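Local coordinates for superantigen-like protein SSL8 (Staphylococcus aureus, PDB 3R2T) that is a superantigen-like exoprotein of the staphylococcal/streptococcal toxin family whose function is not established but which probably acts outside the cell, at residues 155-160 with 166-171; 175-178 with 183-186; 187-192 with 242-247; 208-211 with 217-220. All blocks are in the same frame, centred on the assembly; numbering follows the deposited sequence. Where two conformers were deposited one is given.

Contact 1: residues 155-160 with 166-171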
loop_
_atom_site.group_PDB
_atom_site.type_symbol
_atom_site.label_atom_id
_atom_site.label_comp_id
_atom_site.label_asym_id
_atom_site.label_seq_id
_atom_site.Cartn_x
_atom_site.Cartn_y
_atom_site.Cartn_z
ATOM N N ASN A 155 33.039 2.900 -11.875
ATOM C CA ASN A 155 33.070 4.352 -11.745
ATOM C C ASN A 155 31.663 4.907 -11.759
ATOM O O ASN A 155 30.795 4.419 -12.484
ATOM C CB ASN A 155 33.862 5.026 -12.873
ATOM C CG ASN A 155 34.000 6.554 -12.670
ATOM O OD1 ASN A 155 34.096 7.032 -11.542
ATOM N ND2 ASN A 155 34.025 7.305 -13.766
ATOM N N LEU A 156 31.452 5.913 -10.921
ATOM C CA LEU A 156 30.198 6.636 -10.834
ATOM C C LEU A 156 30.627 8.007 -11.372
ATOM O O LEU A 156 31.435 8.687 -10.754
ATOM C CB LEU A 156 29.698 6.763 -9.399
ATOM C CG LEU A 156 28.529 7.732 -9.158
ATOM C CD1 LEU A 156 27.317 7.400 -10.008
ATOM C CD2 LEU A 156 28.141 7.746 -7.689
ATOM N N LEU A 157 30.157 8.379 -12.554
ATOM C CA LEU A 157 30.501 9.662 -13.130
ATOM C C LEU A 157 29.318 10.592 -12.952
ATOM O O LEU A 157 28.219 10.306 -13.429
ATOM C CB LEU A 157 30.825 9.506 -14.609
ATOM C CG LEU A 157 31.180 10.792 -15.353
ATOM C CD1 LEU A 157 32.416 11.451 -14.757
ATOM C CD2 LEU A 157 31.397 10.475 -16.840
ATOM N N VAL A 158 29.529 11.708 -12.271
ATOM C CA VAL A 158 28.446 12.671 -12.058
ATOM C C VAL A 158 28.775 13.907 -12.883
ATOM O O VAL A 158 29.870 14.466 -12.733
ATOM C CB VAL A 158 28.309 13.035 -10.591
ATOM C CG1 VAL A 158 27.157 14.052 -10.364
ATOM C CG2 VAL A 158 28.097 11.765 -9.777
ATOM N N LYS A 159 27.824 14.320 -13.732
ATOM C CA LYS A 159 28.005 15.451 -14.621
ATOM C C LYS A 159 26.838 16.427 -14.744
ATOM O O LYS A 159 25.680 16.112 -14.460
ATOM C CB LYS A 159 28.274 14.977 -16.037
ATOM C CG LYS A 159 29.384 14.024 -16.185
ATOM C CD LYS A 159 29.763 13.893 -17.660
ATOM C CE LYS A 159 28.599 13.477 -18.531
ATOM N NZ LYS A 159 29.013 13.427 -19.953
ATOM N N LYS A 160 27.219 17.619 -15.180
ATOM C CA LYS A 160 26.338 18.728 -15.482
ATOM C C LYS A 160 27.050 19.395 -16.651
ATOM O O LYS A 160 28.207 19.805 -16.523
ATOM C CB LYS A 160 26.205 19.672 -14.298
ATOM C CG LYS A 160 25.259 20.812 -14.545
ATOM C CD LYS A 160 25.094 21.634 -13.296
ATOM C CE LYS A 160 24.195 22.840 -13.527
ATOM N NZ LYS A 160 24.157 23.688 -12.306
ATOM N N GLY A 166 29.264 24.010 -15.264
ATOM C CA GLY A 166 29.230 22.571 -15.451
ATOM C C GLY A 166 30.359 21.872 -14.736
ATOM O O GLY A 166 31.210 22.507 -14.141
ATOM N N PHE A 167 30.348 20.547 -14.784
ATOM C CA PHE A 167 31.379 19.747 -14.156
ATOM C C PHE A 167 31.296 18.288 -14.544
ATOM O O PHE A 167 30.291 17.816 -15.046
ATOM C CB PHE A 167 31.354 19.865 -12.618
ATOM C CG PHE A 167 30.030 19.506 -11.974
ATOM C CD1 PHE A 167 29.205 20.500 -11.453
ATOM C CD2 PHE A 167 29.617 18.186 -11.875
ATOM C CE1 PHE A 167 27.993 20.186 -10.843
ATOM C CE2 PHE A 167 28.400 17.859 -11.275
ATOM C CZ PHE A 167 27.585 18.869 -10.760
ATOM N N SER A 168 32.381 17.588 -14.278
ATOM C CA SER A 168 32.503 16.168 -14.534
ATOM C C SER A 168 33.362 15.610 -13.400
ATOM O O SER A 168 34.560 15.887 -13.350
ATOM C CB SER A 168 33.159 15.921 -15.880
ATOM O OG SER A 168 33.308 14.534 -16.062
ATOM N N ILE A 169 32.734 14.843 -12.503
ATOM C CA ILE A 169 33.384 14.309 -11.302
ATOM C C ILE A 169 33.255 12.786 -11.109
ATOM O O ILE A 169 32.145 12.241 -11.117
ATOM C CB ILE A 169 32.792 15.015 -10.029
ATOM C CG1 ILE A 169 32.866 16.547 -10.183
ATOM C CG2 ILE A 169 33.501 14.550 -8.745
ATOM C CD1 ILE A 169 32.497 17.365 -8.903
ATOM N N ASP A 170 34.397 12.115 -10.923
ATOM C CA ASP A 170 34.426 10.670 -10.660
ATOM C C ASP A 170 34.173 10.456 -9.198
ATOM O O ASP A 170 34.920 10.954 -8.375
ATOM C CB ASP A 170 35.782 10.050 -10.980
ATOM C CG ASP A 170 36.062 10.004 -12.444
ATOM O OD1 ASP A 170 35.135 10.306 -13.220
ATOM O OD2 ASP A 170 37.205 9.650 -12.825
ATOM N N GLU A 171 33.114 9.724 -8.879
ATOM C CA GLU A 171 32.767 9.437 -7.496
ATOM C C GLU A 171 33.042 7.982 -7.214
ATOM O O GLU A 171 32.769 7.121 -8.056
ATOM C CB GLU A 171 31.277 9.723 -7.244
ATOM C CG GLU A 171 30.883 11.201 -7.222
ATOM C CD GLU A 171 31.386 11.949 -5.973
ATOM O OE1 GLU A 171 31.751 11.299 -4.964
ATOM O OE2 GLU A 171 31.401 13.197 -5.996
HETATM O O HOH W 1 34.843 6.366 -9.257
#
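Leu156, Val158 and Lys160 face Glu171, Ile169 and Phe167 as the hydrogen-bonded pairs of an antiparallel hairpin whose strand axes run at 155° to each other and approach to 4.7 Å. The backbone bonds are regular over most of the length: Val158 N gives a nearly straight bond to Ile169 O at 2.9 Å, and Ile169 N returns a bond to Val158 O. Lys160 and Phe167 exchange a similar pair. At the other end the exchange is uneven, since Glu171 N reaches Leu156 O at 2.7 Å whereas Leu156 N to Glu171 O is weak at 3.4 Å.

Apolar contact is concentrated on the face carrying Val158 and Phe167. With CG held between backbone N and carbonyl carbon (chi1 56°), the Phe167 ring leans over the partner strand. Lys160 CB lies over one ring face, 4.0 Å from the centroid of Phe167 and 14° off its normal, a CH-pi contact; Val158 O sits at the ring edge, in plane. Val158 CG1 runs beside the ring, 4.1 Å from Phe167 CE2, while Val158 CG2 meets the aliphatic CG of Glu171.

Polar side-chain contact is slight. A weak bond of 3.2 Å from Asn155 ND2 to Asp170 OD1, with the amide and carboxylate planes roughly perpendicular, is doubtful because Asn155 has a second conformer.

Strand 167-171 ends the five-stranded sheet of the beta-grasp domain, and strand 156-160 separates it from strand 241-248. Helix 182-197 packs on Leu156 and Val158, and its Lys196 and Tyr197 hold the Glu171 carboxylate.

Contact 2: residues 175-178 with 183-186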
loop_
_atom_site.group_PDB
_atom_site.type_symbol
_atom_site.label_atom_id
_atom_site.label_comp_id
_atom_site.label_asym_id
_atom_site.label_seq_id
_atom_site.Cartn_x
_atom_site.Cartn_y
_atom_site.Cartn_z
ATOM N N ILE A 175 29.691 -1.757 -4.757
ATOM C CA ILE A 175 28.557 -2.634 -4.674
ATOM C C ILE A 175 29.055 -3.883 -3.978
ATOM O O ILE A 175 29.992 -4.525 -4.423
ATOM C CB ILE A 175 28.013 -2.939 -6.078
ATOM C CG1 ILE A 175 27.644 -1.614 -6.781
ATOM C CG2 ILE A 175 26.818 -3.912 -5.997
ATOM C CD1 ILE A 175 27.355 -1.750 -8.244
ATOM N N GLN A 176 28.441 -4.185 -2.847
ATOM C CA GLN A 176 28.793 -5.363 -2.049
ATOM C C GLN A 176 28.180 -6.694 -2.533
ATOM O O GLN A 176 28.770 -7.769 -2.346
ATOM C CB GLN A 176 28.477 -5.125 -0.555
ATOM C CG GLN A 176 27.370 -4.063 -0.156
ATOM C CD GLN A 176 26.019 -4.135 -0.897
ATOM O OE1 GLN A 176 25.963 -4.157 -2.145
ATOM N NE2 GLN A 176 24.917 -4.094 -0.122
ATOM N N LYS A 177 27.032 -6.616 -3.186
ATOM C CA LYS A 177 26.319 -7.797 -3.633
ATOM C C LYS A 177 26.554 -8.201 -5.092
ATOM O O LYS A 177 26.683 -7.347 -5.960
ATOM C CB LYS A 177 24.824 -7.556 -3.444
ATOM C CG LYS A 177 24.409 -7.295 -1.997
ATOM C CD LYS A 177 22.917 -6.897 -1.941
ATOM C CE LYS A 177 21.975 -8.065 -1.924
ATOM N NZ LYS A 177 22.266 -9.244 -2.767
ATOM N N GLU A 178 26.577 -9.511 -5.332
ATOM C CA GLU A 178 26.729 -10.090 -6.680
ATOM C C GLU A 178 25.464 -9.804 -7.481
ATOM O O GLU A 178 25.504 -9.505 -8.694
ATOM C CB GLU A 178 26.922 -11.593 -6.576
ATOM C CG GLU A 178 28.179 -11.957 -5.798
ATOM C CD GLU A 178 28.241 -13.414 -5.352
ATOM O OE1 GLU A 178 29.253 -13.764 -4.707
ATOM O OE2 GLU A 178 27.293 -14.192 -5.619
ATOM N N LYS A 183 16.374 -1.062 -7.081
ATOM C CA LYS A 183 15.881 -0.293 -5.962
ATOM C C LYS A 183 17.045 0.192 -5.113
ATOM O O LYS A 183 17.137 1.399 -4.788
ATOM C CB LYS A 183 14.944 -1.169 -5.123
ATOM C CG LYS A 183 14.438 -0.544 -3.842
ATOM C CD LYS A 183 13.750 -1.579 -2.987
ATOM C CE LYS A 183 13.152 -0.952 -1.741
ATOM N NZ LYS A 183 12.041 -0.046 -2.142
ATOM N N GLU A 184 17.942 -0.737 -4.758
ATOM C CA GLU A 184 19.104 -0.392 -3.908
ATOM C C GLU A 184 20.056 0.593 -4.605
ATOM O O GLU A 184 20.488 1.567 -4.000
ATOM C CB GLU A 184 19.840 -1.659 -3.396
ATOM C CG GLU A 184 21.159 -1.369 -2.690
ATOM C CD GLU A 184 21.760 -2.557 -1.924
ATOM O OE1 GLU A 184 21.205 -3.693 -1.943
ATOM O OE2 GLU A 184 22.813 -2.332 -1.283
ATOM N N LEU A 185 20.355 0.343 -5.876
ATOM C CA LEU A 185 21.242 1.235 -6.632
ATOM C C LEU A 185 20.623 2.616 -6.740
ATOM O O LEU A 185 21.274 3.601 -6.484
ATOM C CB LEU A 185 21.492 0.689 -8.026
ATOM C CG LEU A 185 22.264 -0.618 -8.095
ATOM C CD1 LEU A 185 22.450 -1.041 -9.543
ATOM C CD2 LEU A 185 23.612 -0.483 -7.419
ATOM N N ASP A 186 19.348 2.664 -7.114
ATOM C CA ASP A 186 18.604 3.915 -7.240
ATOM C C ASP A 186 18.631 4.758 -5.975
ATOM O O ASP A 186 18.884 5.960 -6.029
ATOM C CB ASP A 186 17.145 3.603 -7.550
ATOM C CG ASP A 186 16.246 4.863 -7.527
ATOM O OD1 ASP A 186 15.332 4.908 -6.679
ATOM O OD2 ASP A 186 16.467 5.808 -8.317
#
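Gln176 and Glu184 meet from opposite directions, the first from the loop before strand 179-181 and the second from helix 182-197. From Glu184 CB, which points toward the loop, CG stands opposite the backbone N across the CA-CB bond (chi1 171°); beyond it the chain stays extended, so the carboxylate is carried away from the helix. The contact begins at CD, which comes to 3.9 Å from Gln176 NE2. Of the two oxygens, OE1 lies 3.6 Å from Lys177 CD, an aliphatic carbon, and OE2 accepts a weak bond from Gln176 NE2 at 3.0 Å, bent to 129° at the hydrogen. The amide and carboxylate planes are 77° apart. Gln176 is folded back at chi2, and its OE1 takes Lys177 N at 2.9 Å from above the carbonyl plane, which ties the amide to its own loop.

Apart from this polar pair, Ile175 CD1 touches Leu185 CD2 at 4.0 Å, the two side chains crossing at about a right angle; both also rest on Val180.

Glu184 and Lys177 are anchored mainly elsewhere: Glu184 OE2 has a salt bridge to Lys188, and Lys177 NZ, 5.7 Å from Glu184 OE1, turns to Asp119, Thr140 and the Glu179 carbonyl. The direct link across this largely buried junction is thus weak: one bent amide-carboxylate bond, Lys177 CD against Glu184 OE1, and one methyl-methyl contact.

Contact 3: residues 187-192 with 242-247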
loop_
_atom_site.group_PDB
_atom_site.type_symbol
_atom_site.label_atom_id
_atom_site.label_comp_id
_atom_site.label_asym_id
_atom_site.label_seq_id
_atom_site.Cartn_x
_atom_site.Cartn_y
_atom_site.Cartn_z
ATOM N N PHE A 187 18.352 4.117 -4.836
ATOM C CA PHE A 187 18.285 4.794 -3.560
ATOM C C PHE A 187 19.653 5.287 -3.096
ATOM O O PHE A 187 19.793 6.444 -2.650
ATOM C CB PHE A 187 17.682 3.880 -2.476
ATOM C CG PHE A 187 17.367 4.607 -1.177
ATOM C CD1 PHE A 187 18.339 4.773 -0.201
ATOM C CD2 PHE A 187 16.105 5.150 -0.963
ATOM C CE1 PHE A 187 18.062 5.455 0.962
ATOM C CE2 PHE A 187 15.813 5.840 0.199
ATOM C CZ PHE A 187 16.783 5.995 1.171
ATOM N N LYS A 188 20.658 4.420 -3.192
ATOM C CA LYS A 188 22.016 4.785 -2.755
ATOM C C LYS A 188 22.612 5.860 -3.643
ATOM O O LYS A 188 23.329 6.739 -3.178
ATOM C CB LYS A 188 22.941 3.553 -2.749
ATOM C CG LYS A 188 22.786 2.595 -1.548
ATOM C CD LYS A 188 23.678 1.360 -1.770
ATOM C CE LYS A 188 24.054 0.665 -0.455
ATOM N NZ LYS A 188 22.915 0.301 0.409
ATOM N N ILE A 189 22.345 5.784 -4.938
ATOM C CA ILE A 189 22.885 6.791 -5.805
ATOM C C ILE A 189 22.221 8.126 -5.456
ATOM O O ILE A 189 22.912 9.086 -5.207
ATOM C CB ILE A 189 22.771 6.429 -7.260
ATOM C CG1 ILE A 189 23.709 5.273 -7.568
ATOM C CG2 ILE A 189 23.170 7.607 -8.124
ATOM C CD1 ILE A 189 23.486 4.645 -8.966
ATOM N N ARG A 190 20.899 8.185 -5.358
ATOM C CA ARG A 190 20.252 9.482 -5.032
ATOM C C ARG A 190 20.654 10.037 -3.681
ATOM O O ARG A 190 20.771 11.255 -3.523
ATOM C CB ARG A 190 18.724 9.419 -5.107
ATOM C CG ARG A 190 18.225 8.988 -6.482
ATOM C CD ARG A 190 16.789 9.331 -6.689
ATOM N NE ARG A 190 16.131 8.431 -7.632
ATOM C CZ ARG A 190 14.998 8.711 -8.258
ATOM N NH1 ARG A 190 14.441 7.818 -9.084
ATOM N NH2 ARG A 190 14.418 9.887 -8.078
ATOM N N LYS A 191 20.830 9.144 -2.704
ATOM C CA LYS A 191 21.269 9.520 -1.362
ATOM C C LYS A 191 22.589 10.272 -1.485
ATOM O O LYS A 191 22.793 11.319 -0.879
ATOM C CB LYS A 191 21.459 8.250 -0.520
ATOM C CG LYS A 191 22.089 8.428 0.881
ATOM C CD LYS A 191 22.120 7.060 1.597
ATOM C CE LYS A 191 22.754 7.094 2.992
ATOM N NZ LYS A 191 24.225 7.307 2.977
ATOM N N LEU A 192 23.480 9.727 -2.305
ATOM C CA LEU A 192 24.783 10.327 -2.518
ATOM C C LEU A 192 24.643 11.669 -3.232
ATOM O O LEU A 192 25.326 12.622 -2.883
ATOM C CB LEU A 192 25.674 9.375 -3.284
ATOM C CG LEU A 192 27.126 9.783 -3.499
ATOM C CD1 LEU A 192 27.956 8.533 -3.751
ATOM C CD2 LEU A 192 27.255 10.808 -4.606
ATOM N N LYS A 242 29.329 -2.020 -16.237
ATOM C CA LYS A 242 30.537 -1.381 -16.755
ATOM C C LYS A 242 30.797 -0.030 -16.073
ATOM O O LYS A 242 31.918 0.285 -15.711
ATOM C CB LYS A 242 30.415 -1.137 -18.249
ATOM C CG LYS A 242 31.756 -0.721 -18.901
ATOM C CD LYS A 242 31.627 -0.614 -20.423
ATOM C CE LYS A 242 33.011 -0.586 -21.109
ATOM N NZ LYS A 242 32.900 -0.552 -22.610
ATOM N N ASN A 243 29.766 0.782 -15.958
ATOM C CA ASN A 243 29.887 2.093 -15.306
ATOM C C ASN A 243 28.513 2.651 -15.015
ATOM O O ASN A 243 27.491 2.085 -15.441
ATOM C CB ASN A 243 30.735 3.084 -16.145
ATOM C CG ASN A 243 30.151 3.339 -17.521
ATOM O OD1 ASN A 243 29.044 3.847 -17.653
ATOM N ND2 ASN A 243 30.907 2.992 -18.561
ATOM N N ILE A 244 28.477 3.746 -14.278
ATOM C CA ILE A 244 27.223 4.395 -13.938
ATOM C C ILE A 244 27.447 5.880 -14.174
ATOM O O ILE A 244 28.465 6.430 -13.743
ATOM C CB ILE A 244 26.866 4.141 -12.481
ATOM C CG1 ILE A 244 26.822 2.615 -12.206
ATOM C CG2 ILE A 244 25.535 4.826 -12.115
ATOM C CD1 ILE A 244 26.744 2.244 -10.757
ATOM N N GLU A 245 26.518 6.525 -14.865
ATOM C CA GLU A 245 26.639 7.924 -15.162
ATOM C C GLU A 245 25.384 8.691 -14.749
ATOM O O GLU A 245 24.251 8.264 -15.005
ATOM C CB GLU A 245 26.915 8.134 -16.658
ATOM C CG GLU A 245 26.960 9.602 -17.067
ATOM C CD GLU A 245 27.389 9.814 -18.530
ATOM O OE1 GLU A 245 26.934 10.797 -19.155
ATOM O OE2 GLU A 245 28.161 8.987 -19.057
ATOM N N VAL A 246 25.596 9.810 -14.086
ATOM C CA VAL A 246 24.506 10.669 -13.678
ATOM C C VAL A 246 24.629 11.994 -14.418
ATOM O O VAL A 246 25.732 12.549 -14.502
ATOM C CB VAL A 246 24.571 10.933 -12.154
ATOM C CG1 VAL A 246 23.559 11.981 -11.740
ATOM C CG2 VAL A 246 24.378 9.641 -11.383
ATOM N N ASN A 247 23.521 12.471 -14.984
ATOM C CA ASN A 247 23.474 13.776 -15.635
ATOM C C ASN A 247 22.473 14.655 -14.884
ATOM O O ASN A 247 21.280 14.354 -14.834
ATOM C CB ASN A 247 23.154 13.659 -17.122
ATOM C CG ASN A 247 24.386 13.333 -17.945
ATOM O OD1 ASN A 247 25.168 14.224 -18.262
ATOM N ND2 ASN A 247 24.561 12.070 -18.302
#
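Ile189 already points toward strand 242-247, and its torsions decide which branches touch: chi1 of -69° sets CG1 opposite the carbonyl carbon and CG2 opposite the backbone N, and chi2 of 169° stretches CD1 outward. One side chain thereby offers two separate methyls to the strand. On the strand, Ile244 has the same arrangement about chi1 (-56°), which leaves its CG2 branch to do the touching, and in Val246 the methyl that meets the helix is CG2, beside the backbone N.

The pairing is specific by branch. Ile189 CD1 lies 3.8 Å from Ile244 CG2, the side chains inclined to each other, while Ile189 CG2 lies 4.0 Å from Val246 CG2, those two sliding past one another in opposite directions. Ile189 thus spans two strand residues that are two apart in sequence and whose CB atoms both point toward the helix. The backbones remain well separated: the nearest CA pair, Ile189 and Val246, is 8.9 Å apart, so the side chains alone bridge helix and sheet. Ile209 of strand 207-213 touches both Ile189 and Ile244, and Leu156 of strand 156-160 touches Ile244 and Val246, extending the apolar layer across the neighbouring strands.

The 110 Å² buried between the segments belongs entirely to Ile189, Ile244 and Val246, all buried in the fold. With only methyl groups meeting, the contact implies a hydrophobic seam between the helix and the central strand of the beta-grasp sheet, held by dispersion and exclusion of water and without directional polar links.

Contact 4: residues 208-211 with 217-220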
loop_
_atom_site.group_PDB
_atom_site.type_symbol
_atom_site.label_atom_id
_atom_site.label_comp_id
_atom_site.label_asym_id
_atom_site.label_seq_id
_atom_site.Cartn_x
_atom_site.Cartn_y
_atom_site.Cartn_z
ATOM N N ARG A 208 19.018 12.290 -14.787
ATOM C CA ARG A 208 18.896 10.847 -14.909
ATOM C C ARG A 208 20.122 10.109 -14.423
ATOM O O ARG A 208 21.212 10.675 -14.341
ATOM C CB ARG A 208 18.695 10.452 -16.373
ATOM C CG ARG A 208 19.830 10.911 -17.289
ATOM C CD ARG A 208 19.732 10.277 -18.685
ATOM N NE ARG A 208 20.729 10.808 -19.620
ATOM C CZ ARG A 208 20.999 10.292 -20.823
ATOM N NH1 ARG A 208 20.383 9.185 -21.253
ATOM N NH2 ARG A 208 21.913 10.872 -21.597
ATOM N N ILE A 209 19.914 8.826 -14.129
ATOM C CA ILE A 209 20.962 7.922 -13.733
ATOM C C ILE A 209 20.947 6.878 -14.821
ATOM O O ILE A 209 19.878 6.360 -15.151
ATOM C CB ILE A 209 20.659 7.202 -12.403
ATOM C CG1 ILE A 209 20.363 8.192 -11.284
ATOM C CG2 ILE A 209 21.816 6.223 -12.022
ATOM C CD1 ILE A 209 19.829 7.506 -10.030
ATOM N N VAL A 210 22.117 6.570 -15.377
ATOM C CA VAL A 210 22.232 5.556 -16.417
ATOM C C VAL A 210 23.237 4.507 -15.972
ATOM O O VAL A 210 24.402 4.825 -15.706
ATOM C CB VAL A 210 22.722 6.145 -17.749
ATOM C CG1 VAL A 210 22.953 5.031 -18.793
ATOM C CG2 VAL A 210 21.743 7.146 -18.270
ATOM N N ILE A 211 22.789 3.259 -15.899
ATOM C CA ILE A 211 23.650 2.148 -15.515
ATOM C C ILE A 211 24.014 1.427 -16.810
ATOM O O ILE A 211 23.143 0.899 -17.493
ATOM C CB ILE A 211 22.931 1.207 -14.530
ATOM C CG1 ILE A 211 22.545 1.977 -13.252
ATOM C CG2 ILE A 211 23.809 -0.007 -14.176
ATOM C CD1 ILE A 211 21.552 1.247 -12.345
ATOM N N ASN A 217 23.638 -3.031 -22.890
ATOM C CA ASN A 217 22.301 -2.675 -22.481
ATOM C C ASN A 217 22.418 -1.636 -21.390
ATOM O O ASN A 217 23.442 -1.567 -20.704
ATOM C CB ASN A 217 21.608 -3.894 -21.871
ATOM C CG ASN A 217 21.105 -4.846 -22.908
ATOM O OD1 ASN A 217 20.058 -4.615 -23.495
ATOM N ND2 ASN A 217 21.838 -5.935 -23.137
ATOM N N LYS A 218 21.385 -0.830 -21.215
ATOM C CA LYS A 218 21.379 0.123 -20.123
ATOM C C LYS A 218 20.082 0.158 -19.349
ATOM O O LYS A 218 19.024 -0.266 -19.827
ATOM C CB LYS A 218 21.769 1.528 -20.589
ATOM C CG LYS A 218 20.916 2.207 -21.630
ATOM C CD LYS A 218 19.625 2.825 -21.135
ATOM C CE LYS A 218 19.012 3.646 -22.251
ATOM N NZ LYS A 218 17.695 4.255 -21.917
ATOM N N TYR A 219 20.198 0.604 -18.113
ATOM C CA TYR A 219 19.051 0.833 -17.264
ATOM C C TYR A 219 19.064 2.332 -17.086
ATOM O O TYR A 219 20.130 2.906 -16.812
ATOM C CB TYR A 219 19.183 0.139 -15.901
ATOM C CG TYR A 219 19.107 -1.381 -15.950
ATOM C CD1 TYR A 219 17.903 -2.040 -15.732
ATOM C CD2 TYR A 219 20.238 -2.152 -16.214
ATOM C CE1 TYR A 219 17.820 -3.435 -15.761
ATOM C CE2 TYR A 219 20.166 -3.556 -16.270
ATOM C CZ TYR A 219 18.961 -4.186 -16.033
ATOM O OH TYR A 219 18.877 -5.561 -16.064
ATOM N N GLU A 220 17.929 2.989 -17.274
ATOM C CA GLU A 220 17.871 4.442 -17.082
ATOM C C GLU A 220 16.759 4.813 -16.093
ATOM O O GLU A 220 15.666 4.259 -16.153
ATOM C CB GLU A 220 17.671 5.170 -18.408
ATOM C CG GLU A 220 17.665 6.691 -18.249
ATOM C CD GLU A 220 17.674 7.441 -19.564
ATOM O OE1 GLU A 220 18.434 7.066 -20.485
ATOM O OE2 GLU A 220 16.945 8.445 -19.660
#
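Arg208 and Glu220 form the salt bridge of this hairpin, with Arg208 NH1 3.0 Å from Glu220 OE1 and an N-H...O angle of 145°. The oxygen lies in the guanidinium plane, at its edge, but the donor comes from above the carboxylate plane, the two flat groups being turned 70° apart. Lys218 NZ reaches the same Glu220 OE1 at 3.2 Å from the opposite face, so a single oxygen is gripped between two cations in a three-residue network. Arg208 CD adds an aliphatic approach to Glu220 OE2 at 3.5 Å.

The next shell places these ends. Glu220 is extended, with chi1 -178°, and its CG rests against Val210 CG2. Val210 CG1 similarly meets Lys218 CB at 4.1 Å, so the valine forms an apolar base between the two charged chains of the partner strand. Two cations at one oxygen would probably stabilise the ionised carboxylate.

Behind the side chains the backbone sets the register. Val210 and Glu220 are a non-hydrogen-bonded antiparallel pair, whereas Ile211 and Tyr219 exchange two bonds, Ile211 N to Tyr219 O at 2.8 Å and Tyr219 N to Ile211 O at 3.0 Å. Their side chains take the other face, touching through their CB atoms.

Strand 218-222 is outermost in the sheet, and strand 207-213 lies between it and strand 241-248, bonded to the latter through Val210 and Glu245. On the Ile211 face, helix 182-197 packs by Leu182 and Leu185 on that isoleucine.

How the contacts relate
From the N terminus, contact 1 closes a short hairpin loop at one edge of the sheet. Contact 2 follows in series, joining the loop 175-178 to the start of helix 182-197. Contact 3 then spans about fifty residues, bringing that helix against strand 241-248, and contact 4, the hairpin at the other sheet edge, is nested inside its loop; none of the contacts cross. The two hairpins do not touch, their centres lying about 15 Å apart. Strand 241-248 bridges them, with Leu157 bonding to Ile244 and Val246 on one side and Asn247 N probably bonding to Arg208 O on the other. Contact 2 touches contact 4 where helix 182-197 packs against strand 207-213.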